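Local coordinates for N-acylethanolamine-hydrolyzing acid amidase alpha-subunit (PDB 6DY3), which forms, together with the beta-subunit released by autocatalytic cleavage, an amidase that hydrolyses bioactive N-acylethanolamines such as N-palmitoylethanolamine to ethanolamine and free fatty acids, at the interface of chains A and B. Sequence-based numbering; all coordinates share one arbitrary frame. Chains: chain A, N-acylethanolamine-hydrolyzing acid amidase alpha-subunit; chain B, N-acylethanolamine-hydrolyzing acid amidase beta-subunit.

Contact 1: the interface of chains A and B. Residues chain A 70, 74, 77-78, 96; chain B 53, 94, 97.
A:Glu77, on helix 72-85 of the alpha-subunit, meets B:Arg97 of helix 92-102 head-on in a bidentate salt bridge. The guanidinium group uses both terminal nitrogens. B:Arg97 NH2 lies 2.9 Å from A:Glu77 OE2, on the syn lone pair of that oxygen. B:Arg97 NH1 donates to A:Glu77 OE1 at 3.0 Å. This second bond is nearly straight, 170° at the hydrogen. The carboxylate and guanidinium planes are 35° apart, so the pair is twisted rather than coplanar. B:Arg97 reaches across with a stretched-out side chain, its CG anti to the backbone N.

Further hydrogen bonds fix this ion pair. The side-chain amide nitrogen ND2 of B:Asn53 gives A:Glu77 OE1 a second bond, 3.0 Å long, arriving on the anti side and from the same face of the carboxylate as B:Arg97 NH1. B:Asn53 also acts as a second shell, because its backbone O accepts from B:Arg97 NH1 at 2.8 Å and so helps to position the guanidinium group. A weak bond may run from B:Asn53 N to A:Asn96 OD1.

Apolar packing centres on B:Phe94. A:Ile74 CG2 is 3.5 Å from B:Phe94 CE2, and A:Ile74 CD1 lies near B:Phe94 CD2. A:Phe70 comes edge-to-face, with ring planes 73° apart. Its CE1 is 3.5 Å from B:Phe94 CE1. A:Asn96 CB sits at the rim of the B:Phe94 ring, in its plane, and A:Leu78 CD1 lies over a face of A:Phe70, backing it from within the alpha-subunit. Charged and aromatic contacts together join the two products of autocatalytic cleavage and probably help to keep the mature amidase a heterodimer.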
loop_
_atom_site.group_PDB
_atom_site.type_symbol
_atom_site.label_atom_id
_atom_site.label_comp_id
_atom_site.label_asym_id
_atom_site.label_seq_id
_atom_site.Cartn_x
_atom_site.Cartn_y
_atom_site.Cartn_z
ATOM N N PHE A 70 -0.113 18.831 2.708
ATOM C CA PHE A 70 0.387 18.375 1.424
ATOM C C PHE A 70 1.221 19.462 0.760
ATOM O O PHE A 70 1.077 20.653 1.045
ATOM C CB PHE A 70 -0.764 17.982 0.482
ATOM C CG PHE A 70 -1.781 17.070 1.104
ATOM C CD1 PHE A 70 -1.522 15.712 1.263
ATOM C CD2 PHE A 70 -3.006 17.566 1.516
ATOM C CE1 PHE A 70 -2.464 14.871 1.831
ATOM C CE2 PHE A 70 -3.954 16.729 2.086
ATOM C CZ PHE A 70 -3.683 15.381 2.242
ATOM N N ILE A 74 0.578 18.109 -4.632
ATOM C CA ILE A 74 -0.458 17.180 -4.200
ATOM C C ILE A 74 -1.770 17.919 -3.959
ATOM O O ILE A 74 -2.855 17.365 -4.179
ATOM C CB ILE A 74 0.006 16.420 -2.941
ATOM C CG1 ILE A 74 1.231 15.547 -3.241
ATOM C CG2 ILE A 74 -1.124 15.567 -2.371
ATOM C CD1 ILE A 74 0.995 14.438 -4.251
ATOM N N GLU A 77 -3.559 18.170 -7.268
ATOM C CA GLU A 77 -4.114 16.883 -7.674
ATOM C C GLU A 77 -5.415 16.602 -6.936
ATOM O O GLU A 77 -6.421 16.223 -7.545
ATOM C CB GLU A 77 -3.108 15.761 -7.418
ATOM C CG GLU A 77 -1.879 15.795 -8.301
ATOM C CD GLU A 77 -1.089 14.495 -8.240
ATOM O OE1 GLU A 77 -1.610 13.511 -7.671
ATOM O OE2 GLU A 77 0.046 14.450 -8.764
ATOM N N LEU A 78 -5.410 16.786 -5.615
ATOM C CA LEU A 78 -6.615 16.542 -4.832
ATOM C C LEU A 78 -7.743 17.471 -5.259
ATOM O O LEU A 78 -8.899 17.045 -5.369
ATOM C CB LEU A 78 -6.309 16.711 -3.347
ATOM C CG LEU A 78 -5.396 15.640 -2.746
ATOM C CD1 LEU A 78 -4.915 16.072 -1.367
ATOM C CD2 LEU A 78 -6.108 14.282 -2.674
ATOM N N ASN A 96 -7.950 10.190 1.959
ATOM C CA ASN A 96 -6.550 9.963 1.611
ATOM C C ASN A 96 -5.654 9.965 2.841
ATOM O O ASN A 96 -4.659 9.238 2.885
ATOM C CB ASN A 96 -6.109 11.029 0.617
ATOM C CG ASN A 96 -6.414 10.659 -0.804
ATOM O OD1 ASN A 96 -5.605 10.009 -1.467
ATOM N ND2 ASN A 96 -7.587 11.064 -1.293
ATOM N N ASN B 53 -4.613 9.274 -4.717
ATOM C CA ASN B 53 -3.438 9.564 -5.531
ATOM C C ASN B 53 -2.133 9.287 -4.792
ATOM O O ASN B 53 -1.058 9.624 -5.298
ATOM C CB ASN B 53 -3.473 11.012 -6.044
ATOM C CG ASN B 53 -3.691 12.024 -4.944
ATOM O OD1 ASN B 53 -4.384 11.756 -3.965
ATOM N ND2 ASN B 53 -3.110 13.209 -5.109
ATOM N N PHE B 94 1.231 9.487 0.709
ATOM C CA PHE B 94 2.010 10.450 -0.058
ATOM C C PHE B 94 3.476 10.437 0.344
ATOM O O PHE B 94 4.345 10.758 -0.476
ATOM C CB PHE B 94 1.401 11.839 0.101
ATOM C CG PHE B 94 -0.017 11.903 -0.361
ATOM C CD1 PHE B 94 -1.052 11.746 0.535
ATOM C CD2 PHE B 94 -0.314 12.061 -1.710
ATOM C CE1 PHE B 94 -2.362 11.774 0.109
ATOM C CE2 PHE B 94 -1.630 12.092 -2.143
ATOM C CZ PHE B 94 -2.653 11.948 -1.228
ATOM N N ARG B 97 4.766 7.598 -1.829
ATOM C CA ARG B 97 4.916 8.029 -3.215
ATOM C C ARG B 97 6.114 8.951 -3.368
ATOM O O ARG B 97 6.841 8.877 -4.364
ATOM C CB ARG B 97 3.640 8.720 -3.690
ATOM C CG ARG B 97 3.717 9.248 -5.110
ATOM C CD ARG B 97 2.419 9.914 -5.512
ATOM N NE ARG B 97 2.558 10.700 -6.735
ATOM C CZ ARG B 97 1.591 11.453 -7.253
ATOM N NH1 ARG B 97 0.407 11.527 -6.652
ATOM N NH2 ARG B 97 1.809 12.139 -8.372
#

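Contact 2: the interface of chains A and B. Residues chain A 69-70, 74, 97; chain B 87-88, 91, 94.
The end of beta-subunit helix 76-89 and the loop leading from it to helix 92-102 pack here against two alpha-subunit elements: the loop just before helix 72-85 and the last residue of helix 89-97. A:Tyr69, B:Phe88, A:Ile97 and B:Pro91 pack together across the boundary. B:Phe88 turns its edge to a face of A:Tyr69, the planes 64° apart; its CD1 is 3.5 Å from A:Tyr69 CZ and lies outward of the centre of the tyrosine ring. With chi1 at -39°, A:Tyr69 CG sits beside the backbone N, and the phenol ring extends to B:Phe88, where CE2 of the tyrosine lies at the edge of the phenylalanine ring. An alanine in place of A:Tyr69 would remove this ring, and B:Phe88 would probably lose the surface against which its CD1 edge rests, becoming freer to turn.

A:Ile97 holds B:Phe88 from another direction, its side chain set roughly perpendicular to that of the phenylalanine. The branch methyl CG2, anti to the backbone N (chi1 -71° for CG1), stands over the middle of a ring face, 3.9 Å from the centroid, as a CH-pi contact. The other branch ends in CD1, which lies on the same face but over its outer part, near B:Phe88 CD1 and 3.6 Å from B:Phe88 CE1. The phenylalanine is thus braced on one face by A:Ile97 and at its edge by A:Tyr69.

B:Pro91 fills the stretch between this group and the B:Phe94 cluster. Its CG lies 3.7 Å from the backbone O of A:Tyr69 and 3.9 Å from A:Phe70 CE1, touching consecutive alpha-subunit residues. A polar link runs through a water: water 1 is 2.7 Å from the backbone O of A:Ile97 and 3.0 Å from the backbone O of B:Lys87.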
loop_
_atom_site.group_PDB
_atom_site.type_symbol
_atom_site.label_atom_id
_atom_site.label_comp_id
_atom_site.label_asym_id
_atom_site.label_seq_id
_atom_site.Cartn_x
_atom_site.Cartn_y
_atom_site.Cartn_z
ATOM N N TYR A 69 -1.146 19.969 5.045
ATOM C CA TYR A 69 -0.673 18.591 5.084
ATOM C C TYR A 69 0.071 18.146 3.833
ATOM O O TYR A 69 0.829 17.173 3.905
ATOM C CB TYR A 69 -1.853 17.630 5.295
ATOM C CG TYR A 69 -2.903 18.136 6.253
ATOM C CD1 TYR A 69 -2.611 18.320 7.590
ATOM C CD2 TYR A 69 -4.189 18.424 5.818
ATOM C CE1 TYR A 69 -3.567 18.777 8.473
ATOM C CE2 TYR A 69 -5.154 18.881 6.689
ATOM C CZ TYR A 69 -4.835 19.058 8.021
ATOM O OH TYR A 69 -5.777 19.514 8.915
ATOM N N PHE A 70 -0.113 18.831 2.708
ATOM C CA PHE A 70 0.387 18.375 1.424
ATOM C C PHE A 70 1.221 19.462 0.760
ATOM O O PHE A 70 1.077 20.653 1.045
ATOM C CB PHE A 70 -0.764 17.982 0.482
ATOM C CG PHE A 70 -1.781 17.070 1.104
ATOM C CD1 PHE A 70 -1.522 15.712 1.263
ATOM C CD2 PHE A 70 -3.006 17.566 1.516
ATOM C CE1 PHE A 70 -2.464 14.871 1.831
ATOM C CE2 PHE A 70 -3.954 16.729 2.086
ATOM C CZ PHE A 70 -3.683 15.381 2.242
ATOM N N ILE A 74 0.578 18.109 -4.632
ATOM C CA ILE A 74 -0.458 17.180 -4.200
ATOM C C ILE A 74 -1.770 17.919 -3.959
ATOM O O ILE A 74 -2.855 17.365 -4.179
ATOM C CB ILE A 74 0.006 16.420 -2.941
ATOM C CG1 ILE A 74 1.231 15.547 -3.241
ATOM C CG2 ILE A 74 -1.124 15.567 -2.371
ATOM C CD1 ILE A 74 0.995 14.438 -4.251
ATOM N N ILE A 97 -5.977 10.791 3.831
ATOM C CA ILE A 97 -5.179 10.843 5.055
ATOM C C ILE A 97 -5.454 9.622 5.927
ATOM O O ILE A 97 -4.527 8.966 6.419
ATOM C CB ILE A 97 -5.452 12.157 5.817
ATOM C CG1 ILE A 97 -4.824 13.332 5.056
ATOM C CG2 ILE A 97 -4.919 12.078 7.250
ATOM C CD1 ILE A 97 -5.030 14.681 5.690
ATOM N N LYS B 87 -1.270 10.548 11.535
ATOM C CA LYS B 87 -1.743 10.406 10.162
ATOM C C LYS B 87 -1.868 11.761 9.477
ATOM O O LYS B 87 -1.592 11.884 8.277
ATOM C CB LYS B 87 -3.082 9.672 10.141
ATOM C CG LYS B 87 -2.966 8.162 10.309
ATOM C CD LYS B 87 -4.316 7.493 10.141
ATOM C CE LYS B 87 -4.189 5.992 9.988
ATOM N NZ LYS B 87 -3.706 5.339 11.230
ATOM N N PHE B 88 -2.284 12.790 10.221
ATOM C CA PHE B 88 -2.356 14.138 9.666
ATOM C C PHE B 88 -0.977 14.780 9.592
ATOM O O PHE B 88 -0.692 15.550 8.670
ATOM C CB PHE B 88 -3.292 15.009 10.509
ATOM C CG PHE B 88 -4.737 14.912 10.119
ATOM C CD1 PHE B 88 -5.260 15.753 9.149
ATOM C CD2 PHE B 88 -5.578 13.991 10.733
ATOM C CE1 PHE B 88 -6.598 15.671 8.786
ATOM C CE2 PHE B 88 -6.918 13.898 10.380
ATOM C CZ PHE B 88 -7.431 14.740 9.405
ATOM N N PRO B 91 1.111 12.438 6.172
ATOM C CA PRO B 91 0.258 11.541 5.378
ATOM C C PRO B 91 1.037 10.373 4.783
ATOM O O PRO B 91 2.047 10.553 4.097
ATOM C CB PRO B 91 -0.307 12.467 4.299
ATOM C CG PRO B 91 -0.320 13.803 4.939
ATOM C CD PRO B 91 0.907 13.847 5.805
ATOM N N PHE B 94 1.231 9.487 0.709
ATOM C CA PHE B 94 2.010 10.450 -0.058
ATOM C C PHE B 94 3.476 10.437 0.344
ATOM O O PHE B 94 4.345 10.758 -0.476
ATOM C CB PHE B 94 1.401 11.839 0.101
ATOM C CG PHE B 94 -0.017 11.903 -0.361
ATOM C CD1 PHE B 94 -1.052 11.746 0.535
ATOM C CD2 PHE B 94 -0.314 12.061 -1.710
ATOM C CE1 PHE B 94 -2.362 11.774 0.109
ATOM C CE2 PHE B 94 -1.630 12.092 -2.143
ATOM C CZ PHE B 94 -2.653 11.948 -1.228
HETATM O O HOH W 1 -1.865 9.315 6.662
#

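Contact 1 and contact 2 adjoin on one alpha-beta interface, the centres of their C-alpha atoms about 7 Å apart. They share A:Phe70, A:Ile74 and B:Phe94, so the same aromatic-aliphatic cluster borders the ionic group of contact 1 and the second ring group of contact 2. Helices 72-85 and 89-97 of the alpha-subunit and helix 92-102 of the beta-subunit supply residues to both, while helix 76-89 enters at contact 2. This continuity suggests that the polar grip and the apolar packing support one another in fixing how the cleaved subunits sit together as a heterodimer.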